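Local coordinates for protein D-alanyl-D-alanine carboxypeptidase DacB2 (Mycobacterium tuberculosis H37Rv, PDB 4RYE) that acts as a serine D,D-carboxypeptidase in vitro and probably removes the terminal D-alanine of peptidoglycan stem peptides during cell-wall biogenesis, at residues A[22-27]-A[157-162]; A[195-200]-A[217-222]; A[232-237]-A[251-256]. All blocks are in the same frame, centred on the assembly; numbering follows the deposited sequence.

Contact 1 of 3, residues A[22-27]-A[157-162]; sequences TWIVAD and DLVVIF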
loop_
_atom_site.group_PDB
_atom_site.type_symbol
_atom_site.label_atom_id
_atom_site.label_comp_id
_atom_site.label_asym_id
_atom_site.label_seq_id
_atom_site.Cartn_x
_atom_site.Cartn_y
_atom_site.Cartn_z
ATOM N N THR A 22 1.379 -9.775 12.117
ATOM C CA THR A 22 -0.044 -9.428 12.145
ATOM C C THR A 22 -0.570 -9.440 10.724
ATOM O O THR A 22 0.174 -9.172 9.795
ATOM C CB THR A 22 -0.331 -8.027 12.736
ATOM O OG1 THR A 22 -0.049 -7.028 11.750
ATOM C CG2 THR A 22 0.495 -7.777 14.022
ATOM N N TRP A 23 -1.849 -9.751 10.557
ATOM C CA TRP A 23 -2.450 -9.778 9.228
ATOM C C TRP A 23 -3.966 -9.823 9.363
ATOM O O TRP A 23 -4.494 -10.059 10.460
ATOM C CB TRP A 23 -1.926 -10.967 8.391
ATOM C CG TRP A 23 -1.993 -12.309 9.096
ATOM C CD1 TRP A 23 -0.973 -12.946 9.752
ATOM C CD2 TRP A 23 -3.134 -13.171 9.204
ATOM N NE1 TRP A 23 -1.413 -14.138 10.266
ATOM C CE2 TRP A 23 -2.738 -14.298 9.948
ATOM C CE3 TRP A 23 -4.454 -13.090 8.752
ATOM C CZ2 TRP A 23 -3.617 -15.345 10.249
ATOM C CZ3 TRP A 23 -5.329 -14.128 9.054
ATOM C CH2 TRP A 23 -4.908 -15.234 9.795
ATOM N N ILE A 24 -4.658 -9.584 8.256
ATOM C CA ILE A 24 -6.123 -9.621 8.243
ATOM C C ILE A 24 -6.562 -10.022 6.848
ATOM O O ILE A 24 -5.851 -9.772 5.887
ATOM C CB ILE A 24 -6.730 -8.241 8.646
ATOM C CG1 ILE A 24 -8.237 -8.339 8.899
ATOM C CG2 ILE A 24 -6.415 -7.158 7.606
ATOM C CD1 ILE A 24 -8.843 -7.061 9.506
ATOM N N VAL A 25 -7.703 -10.693 6.741
ATOM C CA VAL A 25 -8.297 -11.037 5.451
ATOM C C VAL A 25 -9.727 -10.541 5.504
ATOM O O VAL A 25 -10.487 -10.907 6.407
ATOM C CB VAL A 25 -8.326 -12.561 5.195
ATOM C CG1 VAL A 25 -8.930 -12.854 3.816
ATOM C CG2 VAL A 25 -6.922 -13.147 5.279
ATOM N N ALA A 26 -10.090 -9.669 4.574
ATOM C CA ALA A 26 -11.414 -9.062 4.598
ATOM C C ALA A 26 -12.011 -9.070 3.197
ATOM O O ALA A 26 -11.295 -9.278 2.204
ATOM C CB ALA A 26 -11.358 -7.637 5.181
ATOM N N ASP A 27 -13.323 -8.863 3.125
ATOM C CA ASP A 27 -14.034 -8.824 1.856
ATOM C C ASP A 27 -14.082 -7.359 1.436
ATOM O O ASP A 27 -14.570 -6.506 2.177
ATOM C CB ASP A 27 -15.443 -9.395 2.039
ATOM C CG ASP A 27 -16.254 -9.444 0.739
ATOM O OD1 ASP A 27 -16.364 -8.418 0.034
ATOM O OD2 ASP A 27 -16.814 -10.520 0.439
ATOM N N ASP A 157 -6.526 -1.129 9.755
ATOM C CA ASP A 157 -6.523 0.178 9.095
ATOM C C ASP A 157 -5.971 0.134 7.669
ATOM O O ASP A 157 -6.450 0.859 6.796
ATOM C CB ASP A 157 -5.736 1.219 9.901
ATOM C CG ASP A 157 -6.488 1.705 11.120
ATOM O OD1 ASP A 157 -7.508 1.078 11.478
ATOM O OD2 ASP A 157 -6.048 2.711 11.733
ATOM N N LEU A 158 -4.949 -0.688 7.431
ATOM C CA LEU A 158 -4.388 -0.777 6.085
ATOM C C LEU A 158 -5.433 -1.238 5.055
ATOM O O LEU A 158 -5.508 -0.678 3.965
ATOM C CB LEU A 158 -3.130 -1.670 6.044
ATOM C CG LEU A 158 -1.872 -1.092 6.698
ATOM C CD1 LEU A 158 -0.695 -2.072 6.559
ATOM C CD2 LEU A 158 -1.520 0.253 6.074
ATOM N N VAL A 159 -6.237 -2.241 5.389
ATOM C CA VAL A 159 -7.250 -2.705 4.432
ATOM C C VAL A 159 -8.391 -1.703 4.305
ATOM O O VAL A 159 -9.003 -1.590 3.252
ATOM C CB VAL A 159 -7.778 -4.148 4.710
ATOM C CG1 VAL A 159 -6.633 -5.151 4.670
ATOM C CG2 VAL A 159 -8.543 -4.253 6.035
ATOM N N VAL A 160 -8.668 -0.972 5.377
ATOM C CA VAL A 160 -9.662 0.089 5.318
ATOM C C VAL A 160 -9.183 1.165 4.352
ATOM O O VAL A 160 -9.947 1.674 3.514
ATOM C CB VAL A 160 -9.920 0.676 6.725
ATOM C CG1 VAL A 160 -10.716 1.986 6.639
ATOM C CG2 VAL A 160 -10.660 -0.361 7.597
ATOM N N ILE A 161 -7.909 1.507 4.448
ATOM C CA ILE A 161 -7.346 2.528 3.561
ATOM C C ILE A 161 -7.280 2.011 2.124
ATOM O O ILE A 161 -7.636 2.724 1.179
ATOM C CB ILE A 161 -5.947 2.972 4.061
ATOM C CG1 ILE A 161 -6.104 3.867 5.296
ATOM C CG2 ILE A 161 -5.172 3.710 2.970
ATOM C CD1 ILE A 161 -4.877 3.923 6.211
ATOM N N PHE A 162 -6.851 0.764 1.951
ATOM C CA PHE A 162 -6.760 0.194 0.611
ATOM C C PHE A 162 -8.121 0.043 -0.071
ATOM O O PHE A 162 -8.246 0.159 -1.294
ATOM C CB PHE A 162 -6.068 -1.162 0.648
ATOM C CG PHE A 162 -5.441 -1.537 -0.660
ATOM C CD1 PHE A 162 -4.225 -0.995 -1.032
ATOM C CD2 PHE A 162 -6.067 -2.424 -1.521
ATOM C CE1 PHE A 162 -3.633 -1.335 -2.246
ATOM C CE2 PHE A 162 -5.486 -2.770 -2.741
ATOM C CZ PHE A 162 -4.266 -2.221 -3.102
#
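Ile-24 and Val-159 meet through their methyl groups. CG2 of Ile-24 approaches both branches of Val-159, lying 3.6 Å from its CG1 and 3.9 Å from its CG2, and the two side chains slant across one another. The same Val-159 CG2 also faces Ala-26, whose CB lies 4.5 Å away, a looser contact. Val-159 therefore spans the two strand residues with one short branched side chain. With chi1 at -59°, its CG1 lies anti to the carbonyl carbon and takes the closer contact with Ile-24, while CG2 is shared between Ile-24 and Ala-26. On the strand side, the longer arm of Ile-24, CG1, runs anti to the backbone N (chi1 -169°), and CG2 is the branch offered to the helix.

Ile-24 and Ala-26 are two apart in strand 22-27 and so project from the same face of the sheet, while Val-25 between them points to the other face and packs on Leu-253. This is the layered plan of the penicillin-recognising fold of PBPs and serine beta-lactamases, in which an antiparallel sheet has helices on both faces; here helix 155-166 covers one and helix 246-259 the other. Beta-branched Ile-24 and Val-25 suit the strand, and the small Ala-26 lets the helix come close, Ala-26 CA lying 7.6 Å from Val-159 CA.

Further out, Ala-233 of the adjoining strand also touches Val-159, and Val-33 on the other flank packs against Ile-24. Helical hydrogen bonds from Ile-161 N to Asp-157 O (2.8 Å) and from Phe-162 N to Leu-158 O hold the turn that carries Val-159. Near the start of that helix, the buried carboxylate of Asp-157 is hydrogen-bonded through OD2 to Ser-135 N and Thr-136 OG1.

Contact 2 of 3, residues A[195-200]-A[217-222]; sequences DELLQR and KTFVGA
Asp-195 OD1 accepts a hydrogen bond from Leu-197 N and also faces the rim of the Phe-219 ring. This capping bond from Leu-197 N to OD1 is 3.1 Å long and bent (140° at the hydrogen), and the donor comes from above the carboxylate plane, 50° out of it. Towards the strand, the same oxygen lies 4.1 Å from Phe-219 CE1, near the ring plane. A short acidic side chain suits this place because it can reach forward to an amide of the helix's first turn.

Leu-197 supplies the apolar part: its CD2 comes obliquely to the far end of the same ring, 3.6 Å from Phe-219 CZ. Gly-221, with no side chain, does not compete with the ring for room. The contact thus sets the capped start of helix 197-200 on the central antiparallel sheet, where strand 218-225 lies beside strand 204-212. The Phe-219 side chain is about 10 Å from that of Ser-47, the inferred acyl-ester serine.

The electropositive ring edge probably tolerates the nearby oxygen, and the capping amide would favour a charged carboxylate, so a buried acid can sit beside an otherwise greasy interface.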
loop_
_atom_site.group_PDB
_atom_site.type_symbol
_atom_site.label_atom_id
_atom_site.label_comp_id
_atom_site.label_asym_id
_atom_site.label_seq_id
_atom_site.Cartn_x
_atom_site.Cartn_y
_atom_site.Cartn_z
ATOM N N ASP A 195 5.113 -5.106 -7.767
ATOM C CA ASP A 195 4.174 -6.000 -7.089
ATOM C C ASP A 195 4.095 -7.337 -7.815
ATOM O O ASP A 195 3.357 -7.485 -8.794
ATOM C CB ASP A 195 2.790 -5.346 -7.029
ATOM C CG ASP A 195 1.738 -6.230 -6.365
ATOM O OD1 ASP A 195 2.087 -7.279 -5.773
ATOM O OD2 ASP A 195 0.545 -5.856 -6.422
ATOM N N GLU A 196 4.841 -8.316 -7.315
ATOM C CA GLU A 196 4.947 -9.619 -7.967
ATOM C C GLU A 196 3.670 -10.450 -7.837
ATOM O O GLU A 196 3.491 -11.446 -8.533
ATOM C CB GLU A 196 6.136 -10.389 -7.396
ATOM C CG GLU A 196 7.456 -9.660 -7.586
ATOM C CD GLU A 196 8.645 -10.581 -7.500
ATOM O OE1 GLU A 196 8.450 -11.772 -7.178
ATOM O OE2 GLU A 196 9.775 -10.115 -7.766
ATOM N N LEU A 197 2.781 -10.036 -6.953
ATOM C CA LEU A 197 1.506 -10.727 -6.831
ATOM C C LEU A 197 0.737 -10.656 -8.158
ATOM O O LEU A 197 0.050 -11.604 -8.527
ATOM C CB LEU A 197 0.689 -10.169 -5.663
ATOM C CG LEU A 197 -0.152 -11.184 -4.878
ATOM C CD1 LEU A 197 0.715 -12.333 -4.372
ATOM C CD2 LEU A 197 -0.875 -10.531 -3.720
ATOM N N LEU A 198 0.885 -9.550 -8.890
ATOM C CA LEU A 198 0.211 -9.399 -10.183
ATOM C C LEU A 198 0.626 -10.501 -11.142
ATOM O O LEU A 198 -0.191 -11.020 -11.904
ATOM C CB LEU A 198 0.520 -8.034 -10.800
ATOM C CG LEU A 198 -0.022 -6.851 -10.001
ATOM C CD1 LEU A 198 0.341 -5.560 -10.684
ATOM C CD2 LEU A 198 -1.541 -6.969 -9.838
ATOM N N GLN A 199 1.905 -10.856 -11.096
ATOM C CA GLN A 199 2.449 -11.864 -11.994
ATOM C C GLN A 199 2.274 -13.297 -11.487
ATOM O O GLN A 199 2.193 -14.231 -12.280
ATOM C CB GLN A 199 3.936 -11.578 -12.251
ATOM C CG GLN A 199 4.200 -10.198 -12.841
ATOM C CD GLN A 199 5.636 -9.747 -12.661
ATOM O OE1 GLN A 199 6.149 -9.701 -11.541
ATOM N NE2 GLN A 199 6.293 -9.405 -13.764
ATOM N N ARG A 200 2.228 -13.481 -10.174
ATOM C CA ARG A 200 2.236 -14.839 -9.625
ATOM C C ARG A 200 0.859 -15.366 -9.258
ATOM O O ARG A 200 0.660 -16.581 -9.145
ATOM C CB ARG A 200 3.113 -14.898 -8.377
ATOM C CG ARG A 200 4.578 -14.608 -8.624
ATOM C CD ARG A 200 5.215 -14.112 -7.336
ATOM N NE ARG A 200 6.646 -13.864 -7.480
ATOM C CZ ARG A 200 7.576 -14.737 -7.121
ATOM N NH1 ARG A 200 7.211 -15.899 -6.600
ATOM N NH2 ARG A 200 8.862 -14.448 -7.276
ATOM N N LYS A 217 8.809 -6.213 7.166
ATOM C CA LYS A 217 8.087 -6.263 5.883
ATOM C C LYS A 217 6.616 -5.971 6.051
ATOM O O LYS A 217 5.976 -6.501 6.961
ATOM C CB LYS A 217 8.251 -7.625 5.199
ATOM C CG LYS A 217 9.695 -8.063 4.998
ATOM C CD LYS A 217 9.783 -9.234 4.027
ATOM C CE LYS A 217 9.234 -8.810 2.677
ATOM N NZ LYS A 217 9.545 -9.759 1.598
ATOM N N THR A 218 6.068 -5.129 5.177
ATOM C CA THR A 218 4.629 -4.879 5.185
ATOM C C THR A 218 4.035 -5.090 3.788
ATOM O O THR A 218 4.738 -5.020 2.779
ATOM C CB THR A 218 4.291 -3.456 5.677
ATOM O OG1 THR A 218 4.923 -2.496 4.820
ATOM C CG2 THR A 218 4.767 -3.239 7.116
ATOM N N PHE A 219 2.734 -5.324 3.733
ATOM C CA PHE A 219 2.058 -5.484 2.464
ATOM C C PHE A 219 0.574 -5.288 2.663
ATOM O O PHE A 219 0.015 -5.680 3.694
ATOM C CB PHE A 219 2.320 -6.876 1.868
ATOM C CG PHE A 219 1.547 -7.144 0.599
ATOM C CD1 PHE A 219 1.996 -6.649 -0.616
ATOM C CD2 PHE A 219 0.377 -7.888 0.625
ATOM C CE1 PHE A 219 1.291 -6.888 -1.789
ATOM C CE2 PHE A 219 -0.340 -8.129 -0.540
ATOM C CZ PHE A 219 0.119 -7.628 -1.750
ATOM N N VAL A 220 -0.052 -4.667 1.674
ATOM C CA VAL A 220 -1.500 -4.581 1.605
ATOM C C VAL A 220 -1.871 -4.807 0.145
ATOM O O VAL A 220 -1.159 -4.377 -0.753
ATOM C CB VAL A 220 -2.035 -3.216 2.123
ATOM C CG1 VAL A 220 -1.506 -2.042 1.271
ATOM C CG2 VAL A 220 -3.551 -3.222 2.152
ATOM N N GLY A 221 -2.963 -5.512 -0.106
ATOM C CA GLY A 221 -3.346 -5.742 -1.489
ATOM C C GLY A 221 -4.673 -6.448 -1.645
ATOM O O GLY A 221 -5.311 -6.819 -0.657
ATOM N N ALA A 222 -5.085 -6.653 -2.891
ATOM C CA ALA A 222 -6.409 -7.215 -3.135
ATOM C C ALA A 222 -6.420 -8.168 -4.323
ATOM O O ALA A 222 -5.563 -8.087 -5.197
ATOM C CB ALA A 222 -7.419 -6.105 -3.338
#

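Contact 3 of 3, residues A[232-237]-A[251-256]; sequences IAMMYG and ATLFDW
Ile-232 and Phe-254 meet in a CH-pi interaction. CD1 of Ile-232 stands over one face of the ring, 4.0 Å from the centroid of Phe-254 and 24° off the ring normal, displaced towards the rim. The other two outer carbons of the isoleucine lie over the same face, towards its rim: CG1 is 3.7 Å from Phe-254 CZ, and CG2 is 3.7 Å from Phe-254 CE1. CG1 sits between the backbone N and the carbonyl carbon (chi1 66°) and the chain then extends, so all three outer carbons face the phenyl group. An isoleucine fits here because it is broad enough to cover a ring and its beta branch suits a strand.

Ordinary apolar packing continues along the helix. The same CD1 approaches Leu-253 CB at 4.4 Å, and two residues further along the strand, Met-234 CG, from a selenomethionine, lies 4.1 Å from Leu-253 CD1. Beyond CG the Met-234 chain bends at chi3, and other residues of helix 246-259, among them Tyr-246 and Ala-250, also touch it.

Backbone geometry sets these side chains opposite each other. Strand 232-235 and helix 251-256 run roughly antiparallel, at 145°, with axes 9.7 Å apart, the helix lying on the sheet face away from helix 155-166. Ile-232 and Met-234 alternate with Ala-233, which faces the other side of the sheet. At the end of the strand Tyr-236 and Gly-237 both face Lys-217, which fits a G1 beta bulge.

Between these two segments the bonding is wholly apolar: buried Ile, Met, Leu and Phe gain from exclusion of water and from dispersion, together with a CH-pi attraction that probably favours the facing of Ile-232 over the Phe-254 ring.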
loop_
_atom_site.group_PDB
_atom_site.type_symbol
_atom_site.label_atom_id
_atom_site.label_comp_id
_atom_site.label_asym_id
_atom_site.label_seq_id
_atom_site.Cartn_x
_atom_site.Cartn_y
_atom_site.Cartn_z
ATOM N N ILE A 232 -6.217 -7.973 1.790
ATOM C CA ILE A 232 -5.437 -8.455 2.924
ATOM C C ILE A 232 -4.375 -7.443 3.264
ATOM O O ILE A 232 -4.016 -6.601 2.438
ATOM C CB ILE A 232 -4.741 -9.800 2.633
ATOM C CG1 ILE A 232 -3.675 -9.623 1.550
ATOM C CG2 ILE A 232 -5.757 -10.870 2.254
ATOM C CD1 ILE A 232 -2.811 -10.869 1.313
ATOM N N ALA A 233 -3.887 -7.520 4.496
ATOM C CA ALA A 233 -2.711 -6.758 4.898
ATOM C C ALA A 233 -1.870 -7.632 5.803
ATOM O O ALA A 233 -2.393 -8.500 6.503
ATOM C CB ALA A 233 -3.104 -5.459 5.594
HETATM N N MSE A 234 -0.564 -7.424 5.762
HETATM C CA MSE A 234 0.373 -8.211 6.537
HETATM C C MSE A 234 1.431 -7.246 7.049
HETATM O O MSE A 234 1.920 -6.414 6.291
HETATM C CB MSE A 234 1.010 -9.273 5.639
HETATM C CG MSE A 234 0.033 -10.330 5.165
HETATM SE SE MSE A 234 0.612 -11.215 3.513
HETATM C CE MSE A 234 2.425 -11.694 4.036
HETATM N N MSE A 235 1.762 -7.322 8.333
HETATM C CA MSE A 235 2.732 -6.390 8.896
HETATM C C MSE A 235 3.801 -7.080 9.721
HETATM O O MSE A 235 3.618 -8.211 10.194
HETATM C CB MSE A 235 2.045 -5.343 9.785
HETATM C CG MSE A 235 0.842 -4.644 9.190
HETATM SE SE MSE A 235 0.351 -3.117 10.333
HETATM C CE MSE A 235 1.704 -1.832 9.726
ATOM N N TYR A 236 4.914 -6.373 9.897
ATOM C CA TYR A 236 5.938 -6.736 10.868
ATOM C C TYR A 236 6.482 -8.152 10.693
ATOM O O TYR A 236 6.555 -8.923 11.655
ATOM C CB TYR A 236 5.399 -6.546 12.287
ATOM C CG TYR A 236 6.484 -6.308 13.294
ATOM C CD1 TYR A 236 7.309 -5.199 13.192
ATOM C CD2 TYR A 236 6.689 -7.187 14.342
ATOM C CE1 TYR A 236 8.314 -4.969 14.115
ATOM C CE2 TYR A 236 7.687 -6.970 15.270
ATOM C CZ TYR A 236 8.499 -5.859 15.151
ATOM O OH TYR A 236 9.501 -5.631 16.069
ATOM N N GLY A 237 6.881 -8.490 9.472
ATOM C CA GLY A 237 7.325 -9.842 9.191
ATOM C C GLY A 237 8.719 -9.927 8.621
ATOM O O GLY A 237 9.199 -8.985 7.986
ATOM N N ALA A 251 -0.481 -15.303 -1.114
ATOM C CA ALA A 251 -1.232 -16.214 -1.965
ATOM C C ALA A 251 -1.964 -17.238 -1.089
ATOM O O ALA A 251 -3.093 -17.628 -1.376
ATOM C CB ALA A 251 -0.303 -16.902 -2.954
ATOM N N THR A 252 -1.307 -17.673 -0.018
ATOM C CA THR A 252 -1.919 -18.607 0.926
ATOM C C THR A 252 -3.164 -18.004 1.596
ATOM O O THR A 252 -4.190 -18.679 1.733
ATOM C CB THR A 252 -0.896 -19.069 1.980
ATOM O OG1 THR A 252 0.014 -19.988 1.368
ATOM C CG2 THR A 252 -1.583 -19.760 3.149
ATOM N N LEU A 253 -3.087 -16.737 1.990
ATOM C CA LEU A 253 -4.229 -16.063 2.621
ATOM C C LEU A 253 -5.385 -15.837 1.657
ATOM O O LEU A 253 -6.540 -16.070 2.010
ATOM C CB LEU A 253 -3.808 -14.742 3.263
ATOM C CG LEU A 253 -3.041 -14.904 4.577
ATOM C CD1 LEU A 253 -2.575 -13.552 5.080
ATOM C CD2 LEU A 253 -3.914 -15.610 5.628
ATOM N N PHE A 254 -5.072 -15.402 0.439
ATOM C CA PHE A 254 -6.095 -15.240 -0.594
ATOM C C PHE A 254 -6.768 -16.573 -0.912
ATOM O O PHE A 254 -8.006 -16.655 -0.936
ATOM C CB PHE A 254 -5.484 -14.627 -1.870
ATOM C CG PHE A 254 -5.333 -13.113 -1.823
ATOM C CD1 PHE A 254 -6.389 -12.293 -1.427
ATOM C CD2 PHE A 254 -4.132 -12.517 -2.195
ATOM C CE1 PHE A 254 -6.243 -10.900 -1.400
ATOM C CE2 PHE A 254 -3.976 -11.140 -2.165
ATOM C CZ PHE A 254 -5.033 -10.323 -1.767
ATOM N N ASP A 255 -5.961 -17.611 -1.150
ATOM C CA ASP A 255 -6.482 -18.952 -1.421
ATOM C C ASP A 255 -7.404 -19.412 -0.287
ATOM O O ASP A 255 -8.496 -19.935 -0.528
ATOM C CB ASP A 255 -5.348 -19.985 -1.546
ATOM C CG ASP A 255 -4.671 -19.980 -2.915
ATOM O OD1 ASP A 255 -5.135 -19.274 -3.833
ATOM O OD2 ASP A 255 -3.666 -20.712 -3.069
ATOM N N TRP A 256 -6.941 -19.247 0.947
ATOM C CA TRP A 256 -7.744 -19.631 2.104
ATOM C C TRP A 256 -9.067 -18.861 2.127
ATOM O O TRP A 256 -10.125 -19.438 2.382
ATOM C CB TRP A 256 -6.973 -19.412 3.405
ATOM C CG TRP A 256 -7.778 -19.778 4.630
ATOM C CD1 TRP A 256 -7.833 -20.995 5.252
ATOM C CD2 TRP A 256 -8.653 -18.911 5.361
ATOM N NE1 TRP A 256 -8.686 -20.932 6.326
ATOM C CE2 TRP A 256 -9.205 -19.666 6.410
ATOM C CE3 TRP A 256 -9.025 -17.571 5.225
ATOM C CZ2 TRP A 256 -10.117 -19.117 7.328
ATOM C CZ3 TRP A 256 -9.926 -17.032 6.136
ATOM C CH2 TRP A 256 -10.458 -17.800 7.168
#

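In the fold
All three contacts reach one antiparallel sheet, in which strands 218-225, 228-237 and 22-27 are consecutive neighbours. Their centres form a tight cluster: contacts 2 and 3 are 9 Å apart, contacts 1 and 3 are 10 Å, and contacts 1 and 2 are 13 Å. Contact 1 packs helix 155-166 on one face, whereas contacts 2 and 3 lie on the other, where Leu-197 CD2 comes within 3.5 Å of Phe-254 CE2. Along the chain they close in series, 1, 2, 3, yet backbone hydrogen bonds, such as Met-235 N to Thr-22 O (2.8 Å), tie the strands of contacts 1 and 3. Residues from both ends of the chain thus gather round one sheet core, contact 2 lying nearest the active-site serines.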